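Local coordinates for nigerythrin (Desulfovibrio vulgaris subsp. vulgaris, PDB 1YUZ), which shows NADH peroxidase activity in vitro, probably reducing peroxide at a diiron centre, and also holds a rubredoxin-like iron in each subunit of a homodimer, at residues A36-E40 / E118-Y123; R144-A148 / P190-R194. All coordinates share one frame. Numbering follows the deposited sequence.

Interaction 1: residues A36-E40 / E118-Y123; sequences AIAGE and ETSDMY. With FE (Fe (III) ion), chain F.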
ATOM      1  N   ALA B  36      18.985  -9.731  -4.596  1.00 11.09           N
ATOM      2  CA  ALA B  36      17.687  -9.959  -3.976  1.00 10.88           C
ATOM      3  C   ALA B  36      17.890 -10.554  -2.588  1.00 10.83           C
ATOM      4  O   ALA B  36      17.246 -10.139  -1.629  1.00 10.78           O
ATOM      5  CB  ALA B  36      16.853 -10.899  -4.834  1.00 10.84           C
ATOM      6  N   ILE B  37      18.790 -11.525  -2.478  1.00 10.72           N
ATOM      7  CA  ILE B  37      19.051 -12.144  -1.187  1.00 10.68           C
ATOM      8  C   ILE B  37      19.529 -11.079  -0.208  1.00 10.76           C
ATOM      9  O   ILE B  37      19.095 -11.046   0.941  1.00 10.67           O
ATOM     10  CB  ILE B  37      20.108 -13.263  -1.303  1.00 10.67           C
ATOM     11  CG1 ILE B  37      19.496 -14.457  -2.038  1.00 10.73           C
ATOM     12  CG2 ILE B  37      20.593 -13.681   0.080  1.00 10.68           C
ATOM     13  CD1 ILE B  37      20.493 -15.512  -2.431  1.00 10.81           C
ATOM     14  N   ALA B  38      20.412 -10.199  -0.670  1.00 10.85           N
ATOM     15  CA  ALA B  38      20.927  -9.135   0.188  1.00 10.98           C
ATOM     16  C   ALA B  38      19.776  -8.250   0.655  1.00 10.93           C
ATOM     17  O   ALA B  38      19.662  -7.935   1.840  1.00 11.15           O
ATOM     18  CB  ALA B  38      21.958  -8.303  -0.566  1.00 11.17           C
ATOM     19  N   GLY B  39      18.923  -7.862  -0.285  1.00 10.90           N
ATOM     20  CA  GLY B  39      17.789  -7.020   0.048  1.00 10.67           C
ATOM     21  C   GLY B  39      16.826  -7.687   1.012  1.00 10.53           C
ATOM     22  O   GLY B  39      16.342  -7.056   1.951  1.00 10.73           O
ATOM     23  N   GLU B  40      16.547  -8.965   0.788  1.00 10.25           N
ATOM     24  CA  GLU B  40      15.631  -9.696   1.652  1.00 10.09           C
ATOM     25  C   GLU B  40      16.223  -9.925   3.032  1.00 10.00           C
ATOM     26  O   GLU B  40      15.496 -10.001   4.019  1.00  9.86           O
ATOM     27  CB  GLU B  40      15.250 -11.027   1.005  1.00 10.00           C
ATOM     28  CG  GLU B  40      14.524 -10.854  -0.329  1.00 10.10           C
ATOM     29  CD  GLU B  40      13.142 -10.224  -0.183  1.00 10.11           C
ATOM     30  OE1 GLU B  40      12.962  -9.321   0.668  1.00 10.25           O
ATOM     31  OE2 GLU B  40      12.232 -10.630  -0.931  1.00 10.02           O
ATOM     32  N   GLU B 118       9.737  -3.504  -4.008  1.00  8.67           N
ATOM     33  CA  GLU B 118      10.087  -4.851  -4.434  1.00  8.95           C
ATOM     34  C   GLU B 118       9.127  -5.445  -5.460  1.00  8.71           C
ATOM     35  O   GLU B 118       9.560  -6.081  -6.422  1.00  8.63           O
ATOM     36  CB  GLU B 118      10.197  -5.777  -3.217  1.00  9.71           C
ATOM     37  CG  GLU B 118      11.269  -5.329  -2.230  1.00 11.24           C
ATOM     38  CD  GLU B 118      11.466  -6.291  -1.072  1.00 12.15           C
ATOM     39  OE1 GLU B 118      11.360  -7.517  -1.277  1.00 12.84           O
ATOM     40  OE2 GLU B 118      11.736  -5.818   0.052  1.00 13.75           O
ATOM     41  N   THR B 119       7.833  -5.215  -5.280  1.00  8.39           N
ATOM     42  CA  THR B 119       6.847  -5.780  -6.188  1.00  8.30           C
ATOM     43  C   THR B 119       6.684  -5.050  -7.517  1.00  8.54           C
ATOM     44  O   THR B 119       6.316  -5.670  -8.513  1.00  8.43           O
ATOM     45  CB  THR B 119       5.457  -5.871  -5.505  1.00  8.18           C
ATOM     46  OG1 THR B 119       4.679  -6.887  -6.143  1.00  7.64           O
ATOM     47  CG2 THR B 119       4.703  -4.550  -5.617  1.00  7.99           C
ATOM     48  N   SER B 120       6.973  -3.752  -7.544  1.00  8.66           N
ATOM     49  CA  SER B 120       6.783  -2.966  -8.760  1.00  9.01           C
ATOM     50  C   SER B 120       8.055  -2.475  -9.425  1.00  9.14           C
ATOM     51  O   SER B 120       8.009  -1.930 -10.527  1.00  9.37           O
ATOM     52  CB  SER B 120       5.914  -1.746  -8.451  1.00  8.89           C
ATOM     53  OG  SER B 120       6.630  -0.815  -7.655  1.00  8.80           O
ATOM     54  N   ASP B 121       9.187  -2.657  -8.760  1.00  9.45           N
ATOM     55  CA  ASP B 121      10.448  -2.182  -9.297  1.00  9.82           C
ATOM     56  C   ASP B 121      11.507  -3.275  -9.338  1.00  9.82           C
ATOM     57  O   ASP B 121      11.834  -3.787 -10.406  1.00  9.97           O
ATOM     58  CB  ASP B 121      10.939  -1.001  -8.451  1.00 10.32           C
ATOM     59  CG  ASP B 121      12.146  -0.309  -9.044  1.00 10.71           C
ATOM     60  OD1 ASP B 121      12.974  -0.990  -9.683  1.00 11.24           O
ATOM     61  OD2 ASP B 121      12.278   0.918  -8.849  1.00 11.14           O
ATOM     62  N   MET B 122      12.016  -3.656  -8.172  1.00  9.80           N
ATOM     63  CA  MET B 122      13.075  -4.653  -8.114  1.00  9.81           C
ATOM     64  C   MET B 122      12.770  -6.009  -8.726  1.00  9.55           C
ATOM     65  O   MET B 122      13.449  -6.431  -9.661  1.00  9.57           O
ATOM     66  CB  MET B 122      13.545  -4.859  -6.676  1.00 10.20           C
ATOM     67  CG  MET B 122      14.801  -5.706  -6.601  1.00 10.96           C
ATOM     68  SD  MET B 122      15.256  -6.158  -4.940  1.00 11.80           S
ATOM     69  CE  MET B 122      14.158  -7.542  -4.671  1.00 11.57           C
ATOM     70  N   TYR B 123      11.772  -6.713  -8.207  1.00  9.14           N
ATOM     71  CA  TYR B 123      11.493  -8.022  -8.767  1.00  8.90           C
ATOM     72  C   TYR B 123      11.074  -7.963 -10.234  1.00  8.98           C
ATOM     73  O   TYR B 123      11.524  -8.789 -11.027  1.00  8.85           O
ATOM     74  CB  TYR B 123      10.500  -8.788  -7.883  1.00  8.56           C
ATOM     75  CG  TYR B 123      11.189  -9.404  -6.674  1.00  7.97           C
ATOM     76  CD1 TYR B 123      10.748  -9.137  -5.378  1.00  7.96           C
ATOM     77  CD2 TYR B 123      12.299 -10.243  -6.831  1.00  7.98           C
ATOM     78  CE1 TYR B 123      11.390  -9.684  -4.269  1.00  7.87           C
ATOM     79  CE2 TYR B 123      12.947 -10.797  -5.728  1.00  7.98           C
ATOM     80  CZ  TYR B 123      12.487 -10.515  -4.450  1.00  7.91           C
ATOM     81  OH  TYR B 123      13.124 -11.071  -3.361  1.00  7.98           O
TER
HETATM   82 FE    FE F 301      10.970  -8.991   0.143  1.00 10.00          FE
HETATM   83  O   HOH W   1       9.768  -7.786   1.123  1.00 13.29           O
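Metal coordination does most of the joining here. Glu-40 chelates the Fe(III) ion through both carboxylate oxygens, OE1 at 2.1 Å and OE2 at 2.3 Å, while Glu-118 reaches it from helix 104-132 through OE1 at 2.1 Å. Water 1 adds its O at 2.0 Å, and Glu-73 and Glu-149 complete the site. Among polar contacts, Tyr-123 OH lies 2.6 Å from Glu-40 OE2, with Glu-80 also within reach of its single proton. Apolar contact is slight: Ala-36 CB meets Tyr-123 CE2 at 4.0 Å and Met-122 CE at 4.3 Å. The axes of the two segments, 12.6 Å apart at closest approach with their directions at 144°, are thus bridged by long side chains. A pi-type turn, with Tyr-123 N bonded to Glu-118 O at 2.9 Å, widens the second helix beside its ligand. In this ferritin-like four-helix bundle, the ion holds together carboxylates that would otherwise repel: Glu-40 OE1 and Glu-118 OE1 are 3.1 Å apart because both bind it.

Interaction 2: residues R144-A148 / P190-R194; sequences RAKLA and PICFR. With FE (Fe (III) ion), chain H.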
ATOM      1  N   ARG B 144       7.460 -15.692  -7.767  0.50  9.24           N
ATOM      2  CA  ARG B 144       6.838 -16.063  -6.504  0.50  9.31           C
ATOM      3  C   ARG B 144       7.065 -14.982  -5.454  0.50  9.06           C
ATOM      4  O   ARG B 144       6.135 -14.582  -4.755  0.50  8.97           O
ATOM      5  CB  ARG B 144       7.380 -17.408  -6.003  0.50  9.73           C
ATOM      6  CG  ARG B 144       6.841 -18.620  -6.754  0.50 10.33           C
ATOM      7  CD  ARG B 144       6.623 -19.810  -5.815  0.50 10.93           C
ATOM      8  NE  ARG B 144       6.011 -20.954  -6.490  0.50 11.54           N
ATOM      9  CZ  ARG B 144       4.848 -20.908  -7.134  0.50 11.48           C
ATOM     10  NH1 ARG B 144       4.168 -19.771  -7.192  0.50 11.76           N
ATOM     11  NH2 ARG B 144       4.368 -21.991  -7.725  0.50 11.74           N
ATOM     12  N   ALA B 145       8.301 -14.503  -5.346  1.00  8.79           N
ATOM     13  CA  ALA B 145       8.618 -13.460  -4.375  1.00  8.48           C
ATOM     14  C   ALA B 145       7.827 -12.192  -4.687  1.00  8.30           C
ATOM     15  O   ALA B 145       7.188 -11.620  -3.804  1.00  8.20           O
ATOM     16  CB  ALA B 145      10.123 -13.160  -4.387  1.00  8.63           C
ATOM     17  N   LYS B 146       7.865 -11.769  -5.948  1.00  7.99           N
ATOM     18  CA  LYS B 146       7.172 -10.568  -6.405  1.00  7.80           C
ATOM     19  C   LYS B 146       5.695 -10.565  -6.029  1.00  7.71           C
ATOM     20  O   LYS B 146       5.169  -9.557  -5.548  1.00  7.53           O
ATOM     21  CB  LYS B 146       7.340 -10.432  -7.926  1.00  8.00           C
ATOM     22  CG  LYS B 146       6.598  -9.271  -8.587  1.00  7.97           C
ATOM     23  CD  LYS B 146       5.191  -9.664  -9.014  1.00  8.24           C
ATOM     24  CE  LYS B 146       4.521  -8.577  -9.844  1.00  8.35           C
ATOM     25  NZ  LYS B 146       4.116  -7.396  -9.030  1.00  8.54           N
ATOM     26  N   LEU B 147       5.027 -11.691  -6.247  1.00  7.69           N
ATOM     27  CA  LEU B 147       3.605 -11.808  -5.944  1.00  7.75           C
ATOM     28  C   LEU B 147       3.314 -11.665  -4.458  1.00  7.55           C
ATOM     29  O   LEU B 147       2.317 -11.058  -4.069  1.00  7.62           O
ATOM     30  CB  LEU B 147       3.074 -13.148  -6.444  1.00  7.89           C
ATOM     31  CG  LEU B 147       3.014 -13.266  -7.969  1.00  8.10           C
ATOM     32  CD1 LEU B 147       2.793 -14.716  -8.359  1.00  8.56           C
ATOM     33  CD2 LEU B 147       1.912 -12.378  -8.517  1.00  8.78           C
ATOM     34  N   ALA B 148       4.181 -12.226  -3.625  1.00  7.44           N
ATOM     35  CA  ALA B 148       3.976 -12.134  -2.190  1.00  7.39           C
ATOM     36  C   ALA B 148       4.198 -10.711  -1.693  1.00  7.44           C
ATOM     37  O   ALA B 148       3.513 -10.261  -0.780  1.00  7.26           O
ATOM     38  CB  ALA B 148       4.913 -13.092  -1.466  1.00  7.52           C
ATOM     39  N   PRO B 190      -3.218 -18.466  -3.040  1.00  9.93           N
ATOM     40  CA  PRO B 190      -3.503 -17.975  -4.391  1.00 10.03           C
ATOM     41  C   PRO B 190      -2.253 -17.883  -5.258  1.00 10.05           C
ATOM     42  O   PRO B 190      -2.345 -17.750  -6.478  1.00 10.21           O
ATOM     43  CB  PRO B 190      -4.130 -16.608  -4.132  1.00 10.04           C
ATOM     44  CG  PRO B 190      -3.410 -16.151  -2.899  1.00 10.00           C
ATOM     45  CD  PRO B 190      -3.410 -17.399  -2.041  1.00  9.96           C
ATOM     46  N   ILE B 191      -1.085 -17.957  -4.629  1.00 10.09           N
ATOM     47  CA  ILE B 191       0.167 -17.867  -5.361  1.00 10.33           C
ATOM     48  C   ILE B 191       0.710 -19.226  -5.798  1.00 10.56           C
ATOM     49  O   ILE B 191       1.171 -19.364  -6.930  1.00 10.69           O
ATOM     50  CB  ILE B 191       1.243 -17.118  -4.525  1.00 10.26           C
ATOM     51  CG1 ILE B 191       0.831 -15.651  -4.351  1.00 10.17           C
ATOM     52  CG2 ILE B 191       2.608 -17.209  -5.204  1.00 10.27           C
ATOM     53  CD1 ILE B 191       1.759 -14.848  -3.446  1.00 10.46           C
ATOM     54  N   CYS B 192       0.633 -20.231  -4.925  1.00 10.72           N
ATOM     55  CA  CYS B 192       1.158 -21.559  -5.255  1.00 11.04           C
ATOM     56  C   CYS B 192       0.177 -22.715  -5.057  1.00 11.43           C
ATOM     57  O   CYS B 192       0.520 -23.869  -5.315  1.00 11.48           O
ATOM     58  CB  CYS B 192       2.416 -21.840  -4.432  1.00 10.95           C
ATOM     59  SG  CYS B 192       2.080 -22.101  -2.679  1.00 10.22           S
ATOM     60  N   PHE B 193      -1.023 -22.410  -4.579  1.00 11.73           N
ATOM     61  CA  PHE B 193      -2.068 -23.411  -4.353  1.00 12.15           C
ATOM     62  C   PHE B 193      -1.893 -24.371  -3.174  1.00 12.43           C
ATOM     63  O   PHE B 193      -2.659 -25.323  -3.049  1.00 12.37           O
ATOM     64  CB  PHE B 193      -2.312 -24.224  -5.632  1.00 12.32           C
ATOM     65  CG  PHE B 193      -3.087 -23.485  -6.701  1.00 12.38           C
ATOM     66  CD1 PHE B 193      -3.431 -22.140  -6.552  1.00 12.41           C
ATOM     67  CD2 PHE B 193      -3.462 -24.143  -7.869  1.00 12.51           C
ATOM     68  CE1 PHE B 193      -4.137 -21.466  -7.554  1.00 12.65           C
ATOM     69  CE2 PHE B 193      -4.165 -23.478  -8.874  1.00 12.73           C
ATOM     70  CZ  PHE B 193      -4.502 -22.140  -8.716  1.00 12.57           C
ATOM     71  N   ARG B 194      -0.908 -24.145  -2.309  1.00 12.80           N
ATOM     72  CA  ARG B 194      -0.749 -25.027  -1.150  1.00 13.34           C
ATOM     73  C   ARG B 194      -2.012 -24.920  -0.299  1.00 13.58           C
ATOM     74  O   ARG B 194      -2.536 -23.829  -0.093  1.00 13.32           O
ATOM     75  CB  ARG B 194       0.465 -24.622  -0.299  1.00 13.55           C
ATOM     76  CG  ARG B 194       1.791 -25.239  -0.729  1.00 14.08           C
ATOM     77  CD  ARG B 194       1.812 -26.753  -0.514  1.00 14.51           C
ATOM     78  NE  ARG B 194       3.004 -27.365  -1.102  1.00 15.10           N
ATOM     79  CZ  ARG B 194       4.136 -27.611  -0.450  1.00 15.09           C
ATOM     80  NH1 ARG B 194       4.254 -27.310   0.835  1.00 15.30           N
ATOM     81  NH2 ARG B 194       5.164 -28.143  -1.098  1.00 15.41           N
TER
HETATM   82 FE    FE H 303       2.020 -20.221  -1.435  1.00  8.92          FE
HETATM   83  O   HOH W   2       2.674 -18.391  -8.955  1.00 18.62           O
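One turn of helix 136-161 faces an irregular loop of the rubredoxin-like domain, with the backbones nearest at Leu-147 and Ile-191, whose CA atoms are 7.0 Å apart. Phe-193 takes a left-handed backbone conformation (phi 72°, psi 9°), turning the loop so that Arg-194 N gives a weak hydrogen bond to Cys-192 SG at 3.6 Å. Such an NH-to-sulfur bond belongs to the iron-binding knuckle of rubredoxins. Ile-191 supplies the main apolar projection: its CD1 rests 3.7 Å from Leu-147 CB and 4.1 Å from Ala-148 CB, and only 3.6 Å from Ala-148 N, so it presses against the helix backbone itself. Arg-144 reaches across beside it. A weak hydrogen bond of 3.0 Å joins Arg-144 NH1 to Ile-191 O, and water 2 bridges the same two atoms, its O lying 2.7 Å from each, although its bond with Arg-144 NH1 is weak. One face of the guanidinium covers Cys-192 CB, which lies 3.8 Å from Arg-144 CZ. Cys-192 SG binds Fe(III) at 2.3 Å, completing a tetrahedral Cys4 site with Cys-174, Cys-177 and Cys-189. The interface therefore combines a snug hydrophobic fit with weak, water-assisted polar links, and seats a ligand-bearing knuckle of the rubredoxin-like iron directly against the helix that carries diiron ligands Glu-149 and His-152.

How the interactions relate
From the N terminus, interaction 1 opens on helix 29-56 and closes on helix 104-132, enclosing helix 60-87 and the long connection after it. Interaction 2 opens later, on helix 136-161, and closes in the rubredoxin-like domain between strands 180-182 and 200-201. The two loops follow in series, neither nested nor crossed, but touch where consecutive helices pack: Thr-119 OG1 lies 2.8 Å from Lys-146 O, a probable hydrogen bond, and Tyr-123 CZ packs 3.5 Å from Ala-145 CB. One contact ties the four-helix bundle internally; the other docks the rubredoxin-like domain on it. Their FE ions are 14.4 Å apart, a separation consistent with electron transfer between the centres.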